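Local coordinates for protein taurine:2-oxoglutarate aminotransferase (Bifidobacterium kashiwanohense PV20-2, PDB 6JIX) that probably transfers the amino group of taurine to 2-oxoglutarate, using pyridoxal 5'-phosphate as cofactor in the manner of the class-III aminotransferases, at residues 3-8 against 32-37; 138-143 against 157-162; 172-177 against 216-221. All coordinates share one frame; numbering follows the deposited sequence.

Contact 1 of 3, residues 3-8 against 32-37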
loop_
_atom_site.group_PDB
_atom_site.type_symbol
_atom_site.label_atom_id
_atom_site.label_comp_id
_atom_site.label_asym_id
_atom_site.label_seq_id
_atom_site.Cartn_x
_atom_site.Cartn_y
_atom_site.Cartn_z
ATOM N N MET A 3 -9.399 23.440 -13.943
ATOM C CA MET A 3 -8.655 23.798 -15.145
ATOM C C MET A 3 -9.361 23.322 -16.405
ATOM O O MET A 3 -10.481 22.806 -16.363
ATOM C CB MET A 3 -7.240 23.224 -15.109
ATOM C CG MET A 3 -6.531 23.442 -13.794
ATOM S SD MET A 3 -5.837 21.898 -13.191
ATOM C CE MET A 3 -7.317 20.978 -12.776
ATOM N N GLU A 4 -8.673 23.499 -17.528
ATOM C CA GLU A 4 -9.218 23.139 -18.826
ATOM C C GLU A 4 -9.045 21.655 -19.101
ATOM O O GLU A 4 -7.934 21.125 -19.012
ATOM C CB GLU A 4 -8.538 23.945 -19.925
ATOM C CG GLU A 4 -9.344 25.131 -20.376
ATOM C CD GLU A 4 -9.205 25.385 -21.853
ATOM O OE1 GLU A 4 -9.795 24.605 -22.627
ATOM O OE2 GLU A 4 -8.512 26.356 -22.236
ATOM N N GLU A 5 -10.149 20.990 -19.426
ATOM C CA GLU A 5 -10.120 19.559 -19.682
ATOM C C GLU A 5 -9.076 19.235 -20.755
ATOM O O GLU A 5 -8.837 20.022 -21.675
ATOM C CB GLU A 5 -11.515 19.077 -20.098
ATOM C CG GLU A 5 -11.722 17.568 -20.023
ATOM C CD GLU A 5 -12.653 17.061 -21.123
ATOM O OE1 GLU A 5 -12.375 15.994 -21.732
ATOM O OE2 GLU A 5 -13.668 17.747 -21.385
ATOM N N LEU A 6 -8.381 18.110 -20.579
ATOM C CA LEU A 6 -7.319 17.706 -21.489
ATOM C C LEU A 6 -7.854 16.843 -22.623
ATOM O O LEU A 6 -8.694 15.962 -22.400
ATOM C CB LEU A 6 -6.242 16.916 -20.744
ATOM C CG LEU A 6 -5.420 17.612 -19.668
ATOM C CD1 LEU A 6 -4.446 16.609 -19.127
ATOM C CD2 LEU A 6 -4.707 18.819 -20.239
ATOM N N THR A 7 -7.334 17.078 -23.832
ATOM C CA THR A 7 -7.619 16.230 -24.985
ATOM C C THR A 7 -6.965 14.862 -24.825
ATOM O O THR A 7 -6.044 14.667 -24.026
ATOM C CB THR A 7 -7.128 16.868 -26.286
ATOM O OG1 THR A 7 -5.701 16.977 -26.251
ATOM C CG2 THR A 7 -7.727 18.250 -26.474
ATOM N N GLY A 8 -7.485 13.889 -25.571
ATOM C CA GLY A 8 -6.849 12.586 -25.582
ATOM C C GLY A 8 -5.368 12.684 -25.883
ATOM O O GLY A 8 -4.539 12.113 -25.173
ATOM N N PRO A 32 -5.217 6.466 -24.191
ATOM C CA PRO A 32 -5.850 7.280 -23.141
ATOM C C PRO A 32 -7.323 6.935 -22.945
ATOM O O PRO A 32 -8.075 6.854 -23.921
ATOM C CB PRO A 32 -5.659 8.708 -23.660
ATOM C CG PRO A 32 -5.746 8.549 -25.145
ATOM C CD PRO A 32 -5.222 7.164 -25.489
ATOM N N ILE A 33 -7.730 6.679 -21.700
ATOM C CA ILE A 33 -9.088 6.266 -21.373
ATOM C C ILE A 33 -9.813 7.438 -20.730
ATOM O O ILE A 33 -9.313 8.045 -19.770
ATOM C CB ILE A 33 -9.099 5.028 -20.465
ATOM C CG1 ILE A 33 -8.527 3.836 -21.228
ATOM C CG2 ILE A 33 -10.504 4.702 -20.018
ATOM C CD1 ILE A 33 -9.344 3.415 -22.420
ATOM N N LYS A 34 -10.993 7.751 -21.268
ATOM C CA LYS A 34 -11.758 8.945 -20.926
ATOM C C LYS A 34 -12.884 8.666 -19.945
ATOM O O LYS A 34 -13.217 9.543 -19.134
ATOM C CB LYS A 34 -12.323 9.576 -22.212
ATOM C CG LYS A 34 -13.486 10.554 -22.053
ATOM C CD LYS A 34 -13.659 11.366 -23.337
ATOM C CE LYS A 34 -14.429 12.655 -23.109
ATOM N NZ LYS A 34 -15.878 12.420 -23.409
ATOM N N LYS A 35 -13.456 7.460 -19.990
ATOM C CA LYS A 35 -14.659 7.144 -19.240
ATOM C C LYS A 35 -14.782 5.628 -19.135
ATOM O O LYS A 35 -14.294 4.892 -19.996
ATOM C CB LYS A 35 -15.893 7.775 -19.911
ATOM C CG LYS A 35 -17.253 7.212 -19.487
ATOM C CD LYS A 35 -17.900 8.053 -18.388
ATOM C CE LYS A 35 -18.759 7.200 -17.449
ATOM N NZ LYS A 35 -19.364 7.974 -16.320
ATOM N N ALA A 36 -15.435 5.172 -18.066
ATOM C CA ALA A 36 -15.770 3.765 -17.894
ATOM C C ALA A 36 -17.172 3.655 -17.318
ATOM O O ALA A 36 -17.619 4.534 -16.573
ATOM C CB ALA A 36 -14.791 3.039 -16.954
ATOM N N ASP A 37 -17.858 2.561 -17.667
ATOM C CA ASP A 37 -19.220 2.330 -17.199
ATOM C C ASP A 37 -19.689 0.893 -17.463
ATOM O O ASP A 37 -19.548 0.369 -18.575
ATOM C CB ASP A 37 -20.166 3.346 -17.852
ATOM C CG ASP A 37 -21.596 3.160 -17.420
ATOM O OD1 ASP A 37 -21.859 3.155 -16.198
ATOM O OD2 ASP A 37 -22.445 2.974 -18.310
#

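Contact 2 of 3, residues 138-143 against 157-162. With PLP (pyridoxal-5'-phosphate), chain G.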
loop_
_atom_site.group_PDB
_atom_site.type_symbol
_atom_site.label_atom_id
_atom_site.label_comp_id
_atom_site.label_asym_id
_atom_site.label_seq_id
_atom_site.Cartn_x
_atom_site.Cartn_y
_atom_site.Cartn_z
ATOM N N SER A 138 5.911 -20.902 0.328
ATOM C CA SER A 138 4.973 -20.437 -0.688
ATOM C C SER A 138 5.323 -21.066 -2.027
ATOM O O SER A 138 6.424 -21.595 -2.221
ATOM C CB SER A 138 4.951 -18.912 -0.800
ATOM O OG SER A 138 6.254 -18.385 -0.866
ATOM N N CYS A 139 4.373 -20.980 -2.959
ATOM C CA CYS A 139 4.483 -21.704 -4.217
ATOM C C CYS A 139 5.326 -20.934 -5.221
ATOM O O CYS A 139 5.263 -19.700 -5.290
ATOM C CB CYS A 139 3.107 -21.958 -4.821
ATOM S SG CYS A 139 1.927 -22.696 -3.720
ATOM N N TYR A 140 6.095 -21.680 -6.021
ATOM C CA TYR A 140 6.825 -21.084 -7.137
ATOM C C TYR A 140 5.870 -20.485 -8.169
ATOM O O TYR A 140 6.150 -19.426 -8.741
ATOM C CB TYR A 140 7.723 -22.133 -7.798
ATOM C CG TYR A 140 9.091 -22.297 -7.174
ATOM C CD1 TYR A 140 9.973 -21.230 -7.089
ATOM C CD2 TYR A 140 9.511 -23.528 -6.677
ATOM C CE1 TYR A 140 11.244 -21.389 -6.510
ATOM C CE2 TYR A 140 10.776 -23.695 -6.105
ATOM C CZ TYR A 140 11.640 -22.628 -6.028
ATOM O OH TYR A 140 12.896 -22.787 -5.459
ATOM N N ARG A 141 4.735 -21.144 -8.417
ATOM C CA ARG A 141 3.734 -20.633 -9.357
ATOM C C ARG A 141 2.730 -19.796 -8.573
ATOM O O ARG A 141 1.623 -20.231 -8.235
ATOM C CB ARG A 141 3.050 -21.776 -10.090
ATOM C CG ARG A 141 3.762 -22.295 -11.319
ATOM C CD ARG A 141 3.246 -23.699 -11.654
ATOM N NE ARG A 141 3.838 -24.263 -12.864
ATOM C CZ ARG A 141 4.143 -25.548 -13.017
ATOM N NH1 ARG A 141 3.908 -26.406 -12.036
ATOM N NH2 ARG A 141 4.673 -25.977 -14.155
ATOM N N SER A 142 3.117 -18.554 -8.308
ATOM C CA SER A 142 2.300 -17.678 -7.478
ATOM C C SER A 142 2.793 -16.246 -7.612
ATOM O O SER A 142 3.962 -15.999 -7.948
ATOM C CB SER A 142 2.334 -18.114 -6.003
ATOM O OG SER A 142 3.483 -17.617 -5.323
ATOM N N TYR A 143 1.880 -15.308 -7.365
ATOM C CA TYR A 143 2.212 -13.896 -7.210
ATOM C C TYR A 143 1.474 -13.342 -6.000
ATOM O O TYR A 143 0.258 -13.541 -5.865
ATOM C CB TYR A 143 1.857 -13.081 -8.456
ATOM C CG TYR A 143 2.225 -11.616 -8.337
ATOM C CD1 TYR A 143 3.554 -11.207 -8.387
ATOM C CD2 TYR A 143 1.241 -10.636 -8.160
ATOM C CE1 TYR A 143 3.907 -9.856 -8.279
ATOM C CE2 TYR A 143 1.579 -9.281 -8.053
ATOM C CZ TYR A 143 2.920 -8.891 -8.111
ATOM O OH TYR A 143 3.272 -7.546 -7.996
ATOM N N TRP A 157 8.885 -14.752 -11.774
ATOM C CA TRP A 157 10.183 -14.126 -11.977
ATOM C C TRP A 157 10.218 -12.648 -11.608
ATOM O O TRP A 157 11.308 -12.074 -11.562
ATOM C CB TRP A 157 10.614 -14.318 -13.436
ATOM C CG TRP A 157 9.568 -13.925 -14.479
ATOM C CD1 TRP A 157 8.748 -14.769 -15.175
ATOM C CD2 TRP A 157 9.273 -12.600 -14.953
ATOM N NE1 TRP A 157 7.950 -14.052 -16.033
ATOM C CE2 TRP A 157 8.254 -12.721 -15.922
ATOM C CE3 TRP A 157 9.769 -11.329 -14.653
ATOM C CZ2 TRP A 157 7.722 -11.619 -16.589
ATOM C CZ3 TRP A 157 9.229 -10.228 -15.313
ATOM C CH2 TRP A 157 8.217 -10.384 -16.268
ATOM N N ARG A 158 9.074 -12.018 -11.343
ATOM C CA ARG A 158 9.100 -10.635 -10.875
ATOM C C ARG A 158 9.795 -10.493 -9.525
ATOM O O ARG A 158 10.111 -9.365 -9.120
ATOM C CB ARG A 158 7.676 -10.085 -10.818
ATOM C CG ARG A 158 7.052 -9.888 -12.208
ATOM C CD ARG A 158 5.675 -9.301 -12.099
ATOM N NE ARG A 158 4.691 -10.336 -11.817
ATOM C CZ ARG A 158 3.382 -10.122 -11.777
ATOM N NH1 ARG A 158 2.908 -8.902 -11.988
ATOM N NH2 ARG A 158 2.551 -11.126 -11.530
ATOM N N ARG A 159 10.007 -11.607 -8.817
ATOM C CA ARG A 159 10.787 -11.635 -7.584
ATOM C C ARG A 159 12.290 -11.405 -7.814
ATOM O O ARG A 159 12.973 -10.928 -6.900
ATOM C CB ARG A 159 10.556 -12.983 -6.885
ATOM C CG ARG A 159 11.759 -13.522 -6.120
ATOM C CD ARG A 159 11.342 -14.625 -5.180
ATOM N NE ARG A 159 10.845 -15.763 -5.935
ATOM C CZ ARG A 159 11.619 -16.717 -6.444
ATOM N NH1 ARG A 159 12.931 -16.669 -6.266
ATOM N NH2 ARG A 159 11.084 -17.721 -7.132
ATOM N N PHE A 160 12.816 -11.710 -9.011
ATOM C CA PHE A 160 14.260 -11.664 -9.231
ATOM C C PHE A 160 14.807 -10.256 -8.994
ATOM O O PHE A 160 15.893 -10.086 -8.412
ATOM C CB PHE A 160 14.606 -12.161 -10.641
ATOM C CG PHE A 160 14.153 -13.570 -10.930
ATOM C CD1 PHE A 160 13.641 -14.387 -9.919
ATOM C CD2 PHE A 160 14.240 -14.085 -12.217
ATOM C CE1 PHE A 160 13.201 -15.700 -10.194
ATOM C CE2 PHE A 160 13.811 -15.387 -12.506
ATOM C CZ PHE A 160 13.280 -16.199 -11.494
ATOM N N ALA A 161 14.088 -9.232 -9.471
ATOM C CA ALA A 161 14.510 -7.858 -9.219
ATOM C C ALA A 161 14.526 -7.563 -7.728
ATOM O O ALA A 161 15.499 -7.005 -7.210
ATOM C CB ALA A 161 13.595 -6.872 -9.946
ATOM N N THR A 162 13.472 -7.962 -7.009
ATOM C CA THR A 162 13.455 -7.713 -5.570
ATOM C C THR A 162 14.639 -8.387 -4.885
ATOM O O THR A 162 15.101 -7.930 -3.830
ATOM C CB THR A 162 12.135 -8.177 -4.949
ATOM O OG1 THR A 162 11.041 -7.466 -5.541
ATOM C CG2 THR A 162 12.130 -7.885 -3.464
HETATM N N1 PLP G . -2.018 -11.442 -4.585
HETATM C C2 PLP G . -2.566 -11.801 -5.749
HETATM C C2A PLP G . -3.210 -13.167 -5.913
HETATM C C3 PLP G . -2.555 -10.914 -6.854
HETATM O O3 PLP G . -3.109 -11.259 -8.072
HETATM C C4 PLP G . -1.984 -9.667 -6.728
HETATM C C4A PLP G . -1.992 -8.717 -7.960
HETATM O O4A PLP G . -2.028 -9.178 -9.102
HETATM C C5 PLP G . -1.413 -9.325 -5.463
HETATM C C6 PLP G . -1.451 -10.236 -4.399
HETATM C C5A PLP G . -0.755 -7.910 -5.271
HETATM O O4P PLP G . -1.812 -7.025 -5.080
HETATM P P PLP G . -1.562 -5.422 -5.215
HETATM O O1P PLP G . -2.746 -4.682 -4.768
HETATM O O2P PLP G . -0.503 -4.961 -4.294
HETATM O O3P PLP G . -1.134 -5.076 -6.805
#

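Contact 3 of 3, residues 172-177 against 216-221. With PLP (pyridoxal-5'-phosphate), chain G.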
loop_
_atom_site.group_PDB
_atom_site.type_symbol
_atom_site.label_atom_id
_atom_site.label_comp_id
_atom_site.label_asym_id
_atom_site.label_seq_id
_atom_site.Cartn_x
_atom_site.Cartn_y
_atom_site.Cartn_z
ATOM N N VAL A 172 10.896 -20.038 1.837
ATOM C CA VAL A 172 11.127 -21.300 1.148
ATOM C C VAL A 172 10.023 -21.520 0.121
ATOM O O VAL A 172 8.830 -21.428 0.445
ATOM C CB VAL A 172 11.173 -22.475 2.138
ATOM C CG1 VAL A 172 11.662 -23.737 1.431
ATOM C CG2 VAL A 172 12.058 -22.149 3.302
ATOM N N HIS A 173 10.413 -21.852 -1.106
ATOM C CA HIS A 173 9.475 -22.034 -2.201
ATOM C C HIS A 173 9.329 -23.507 -2.539
ATOM O O HIS A 173 10.321 -24.240 -2.601
ATOM C CB HIS A 173 9.930 -21.239 -3.422
ATOM C CG HIS A 173 9.901 -19.764 -3.197
ATOM N ND1 HIS A 173 11.024 -19.039 -2.855
ATOM C CD2 HIS A 173 8.874 -18.880 -3.209
ATOM C CE1 HIS A 173 10.694 -17.769 -2.693
ATOM N NE2 HIS A 173 9.396 -17.646 -2.902
ATOM N N PHE A 174 8.087 -23.940 -2.740
ATOM C CA PHE A 174 7.806 -25.292 -3.198
ATOM C C PHE A 174 7.042 -25.255 -4.507
ATOM O O PHE A 174 6.262 -24.335 -4.769
ATOM C CB PHE A 174 7.022 -26.129 -2.160
ATOM C CG PHE A 174 5.631 -25.634 -1.862
ATOM C CD1 PHE A 174 5.426 -24.439 -1.170
ATOM C CD2 PHE A 174 4.525 -26.397 -2.215
ATOM C CE1 PHE A 174 4.136 -24.007 -0.867
ATOM C CE2 PHE A 174 3.243 -25.972 -1.934
ATOM C CZ PHE A 174 3.040 -24.783 -1.250
ATOM N N MET A 175 7.286 -26.258 -5.335
ATOM C CA MET A 175 6.632 -26.340 -6.633
ATOM C C MET A 175 5.214 -26.881 -6.475
ATOM O O MET A 175 5.007 -27.925 -5.849
ATOM C CB MET A 175 7.437 -27.230 -7.579
ATOM C CG MET A 175 6.855 -27.327 -8.972
ATOM S SD MET A 175 6.810 -25.736 -9.838
ATOM C CE MET A 175 8.411 -25.097 -9.349
ATOM N N ASN A 176 4.223 -26.130 -6.995
ATOM C CA ASN A 176 2.845 -26.597 -7.037
ATOM C C ASN A 176 2.511 -27.120 -8.428
ATOM O O ASN A 176 3.128 -26.709 -9.416
ATOM C CB ASN A 176 1.848 -25.485 -6.661
ATOM C CG ASN A 176 2.198 -24.125 -7.267
ATOM O OD1 ASN A 176 3.337 -23.868 -7.670
ATOM N ND2 ASN A 176 1.210 -23.231 -7.305
ATOM N N PRO A 177 1.540 -28.027 -8.531
ATOM C CA PRO A 177 1.253 -28.659 -9.826
ATOM C C PRO A 177 0.461 -27.742 -10.740
ATOM O O PRO A 177 -0.499 -27.090 -10.322
ATOM C CB PRO A 177 0.417 -29.888 -9.443
ATOM C CG PRO A 177 -0.290 -29.450 -8.201
ATOM C CD PRO A 177 0.688 -28.563 -7.454
ATOM N N ILE A 216 2.229 -21.556 5.638
ATOM C CA ILE A 216 2.226 -21.825 4.217
ATOM C C ILE A 216 1.283 -20.812 3.589
ATOM O O ILE A 216 0.113 -20.708 3.988
ATOM C CB ILE A 216 1.776 -23.260 3.920
ATOM C CG1 ILE A 216 2.846 -24.255 4.362
ATOM C CG2 ILE A 216 1.463 -23.428 2.433
ATOM C CD1 ILE A 216 2.469 -25.679 4.037
ATOM N N LEU A 217 1.784 -20.056 2.619
ATOM C CA LEU A 217 1.006 -19.013 1.970
ATOM C C LEU A 217 0.746 -19.402 0.518
ATOM O O LEU A 217 1.691 -19.606 -0.254
ATOM C CB LEU A 217 1.745 -17.676 2.060
ATOM C CG LEU A 217 1.364 -16.547 1.103
ATOM C CD1 LEU A 217 -0.061 -16.049 1.363
ATOM C CD2 LEU A 217 2.361 -15.425 1.256
ATOM N N MET A 218 -0.528 -19.519 0.145
ATOM C CA MET A 218 -0.861 -19.880 -1.230
ATOM C C MET A 218 -2.112 -19.154 -1.686
ATOM O O MET A 218 -3.032 -18.930 -0.898
ATOM C CB MET A 218 -0.974 -21.402 -1.470
ATOM C CG MET A 218 -1.441 -22.250 -0.359
ATOM S SD MET A 218 -0.806 -23.946 -0.573
ATOM C CE MET A 218 -1.282 -24.396 -2.238
ATOM N N GLU A 219 -2.086 -18.707 -2.943
ATOM C CA GLU A 219 -3.310 -18.297 -3.623
ATOM C C GLU A 219 -4.322 -19.429 -3.609
ATOM O O GLU A 219 -4.013 -20.565 -4.006
ATOM C CB GLU A 219 -3.022 -17.921 -5.077
ATOM C CG GLU A 219 -2.308 -16.618 -5.315
ATOM C CD GLU A 219 -1.964 -16.410 -6.793
ATOM O OE1 GLU A 219 -2.766 -15.751 -7.497
ATOM O OE2 GLU A 219 -0.900 -16.894 -7.247
ATOM N N SER A 220 -5.553 -19.106 -3.206
ATOM C CA SER A 220 -6.600 -20.130 -3.164
ATOM C C SER A 220 -6.665 -20.889 -4.486
ATOM O O SER A 220 -6.585 -22.124 -4.517
ATOM C CB SER A 220 -7.953 -19.485 -2.840
ATOM O OG SER A 220 -7.987 -18.935 -1.525
ATOM N N ILE A 221 -6.728 -20.152 -5.594
ATOM C CA ILE A 221 -6.529 -20.676 -6.941
ATOM C C ILE A 221 -5.520 -19.755 -7.600
ATOM O O ILE A 221 -5.731 -18.537 -7.628
ATOM C CB ILE A 221 -7.836 -20.705 -7.753
ATOM C CG1 ILE A 221 -8.778 -21.772 -7.208
ATOM C CG2 ILE A 221 -7.542 -20.972 -9.234
ATOM C CD1 ILE A 221 -10.250 -21.531 -7.560
HETATM N N1 PLP G . -2.018 -11.442 -4.585
HETATM C C2 PLP G . -2.566 -11.801 -5.749
HETATM C C2A PLP G . -3.210 -13.167 -5.913
HETATM C C3 PLP G . -2.555 -10.914 -6.854
HETATM O O3 PLP G . -3.109 -11.259 -8.072
HETATM C C4 PLP G . -1.984 -9.667 -6.728
HETATM C C4A PLP G . -1.992 -8.717 -7.960
HETATM O O4A PLP G . -2.028 -9.178 -9.102
HETATM C C5 PLP G . -1.413 -9.325 -5.463
HETATM C C6 PLP G . -1.451 -10.236 -4.399
HETATM C C5A PLP G . -0.755 -7.910 -5.271
HETATM O O4P PLP G . -1.812 -7.025 -5.080
HETATM P P PLP G . -1.562 -5.422 -5.215
HETATM O O1P PLP G . -2.746 -4.682 -4.768
HETATM O O2P PLP G . -0.503 -4.961 -4.294
HETATM O O3P PLP G . -1.134 -5.076 -6.805
#

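Contact 1 of 3, residues 3-8 against 32-37
Glu5 and Lys34 meet at the protein surface with their side chains crossed at about a right angle, where the N-terminal arm of this class-III aminotransferase passes strand 33-37, outermost of its small sheet within this chain and joined by backbone bonds at Ile33 to the second subunit. The carboxylate of Glu5 comes up against the lysine's last methylene: OE1 lies 4.2 Å from CE of Lys34. The ammonium is farther off, with Lys34 NZ 5.3 Å from Glu5 OE1, because the lysine chain, extended as far as CE, bends at its last torsion (chi4 -95°). The opposite charges may still attract weakly, but they do not form an ion pair. Glu5 reaches across with CG anti to the backbone N (chi1 -164°).

A second touch, proline ring carbons on a backbone carbonyl oxygen, lies where the arm becomes helix 8-18. There Thr7 occupies the N-cap position and its OG1 accepts a hydrogen bond from Glu10 N, while Gly8 is the first helical residue. The backbones come nearest here, Gly8 CA and Pro32 CA being 5.9 Å apart. Pro32 also packs on Val11 and Ala12 of the same helix. The second subunit holds both segments: its Arg93 bonds to Glu4 O and its Asn78 to Lys34 O. Across the contact itself, Pro32 CG is 3.8 Å and CB 3.9 Å from Gly8 O.

Contact 2 of 3, residues 138-143 against 157-162
Tyr143 and Arg158 hold their CA atoms 8.5 Å apart, one in the loop that leaves strand 135-139, the other just before the short, weakly bonded helix 159-162, and their side chains span the gap. They form a cation-pi stack at the cofactor site of this PLP-dependent aminotransferase. The Arg158 guanidinium lies flat over one face of the Tyr143 ring, planes 17° apart, with CZ 3.6 Å from the centroid of that ring. Arg158 NH2 is over the rim near Tyr143 CG, and Arg158 CZ lies nearer Tyr143 CE1. A bend in the arginine chain (chi3 -82°) turns the group down onto the ring. Asp156 takes NH2 in a salt bridge, which helps fix the rotation of the guanidinium. The ring in turn directs its edge at the cofactor, Tyr143 CE2 lying 3.6 Å from PLP C4A. Arg158 also reaches Trp23 of a glutamate site, and the nearest atoms of a bound glutamate and the Arg158 side chain are about 5 Å apart.

Farther along, Arg159 approaches the edge of Tyr140, in the ring plane, with its NH2 3.7 Å from both CD1 and CE1 of Tyr140; the two planes are tilted against each other. The polar end of Arg159 is held by Ser154 O, Gly155 O and Glu163. Within the loop, Ser142 OG donates to Cys139 O at 2.7 Å, with a C=O...donor angle of 142°.

Contact 3 of 3, residues 172-177 against 216-221
Phe174 makes the whole of the close packing here, setting the far end of its ring, CZ, against both Met218 and Ile216. The methionine sulfur stands at the ring edge in a Met-aromatic contact: Met218 SD is 4.0 Å from Phe174 CZ and 5.4 Å from the ring centroid, 90° off the ring normal. The two side chains cross at about a right angle. Ile216 approaches obliquely, its CG2 4.2 Å from the same CZ of Phe174. The phenylalanine ring reaches this far with CG between the backbone N and the carbonyl carbon (chi1 65°).

Strands 171-174 and 213-219 are not neighbours in the seven-stranded central sheet of this fold-type I enzyme. Strand 135-139 runs between them, so the contact passes across one sheet face, where helices 190-208 and 234-245 also pack on these residues.

Away from that hub the segments part. Val172, His173 and Met175 are partly exposed, on the outermost strand or just past it, and do not meet 216-221. Beyond Met218, the other segment turns to the cofactor instead: Glu219 extends its chain beside the PLP methyl group, with CG 3.6 Å from C2A, and its OE2 accepts a hydrogen bond from Tyr143 N.

From the N terminus, contact 1 closes a loop of 23 intervening residues that includes helix 8-18, joining the arm to the edge of a small sheet beside the second subunit. Contact 2 then spans 13 residues, returning the chain past helix 148-153 to the end of strand 135-139. Contact 3 bridges 38 residues, including helix 190-208, within the central sheet. The three follow in series, neither nested nor crossed. Contact 1 stands alone, its centre about 35 Å from that of contact 2. Contacts 2 and 3 touch directly, for instance through Arg141 NH1 and Asn176 O, 2.8 Å apart, and both reach PLP, contact 2 from the loop after strand 135-139 and contact 3 from the end of the neighbouring strand 213-219.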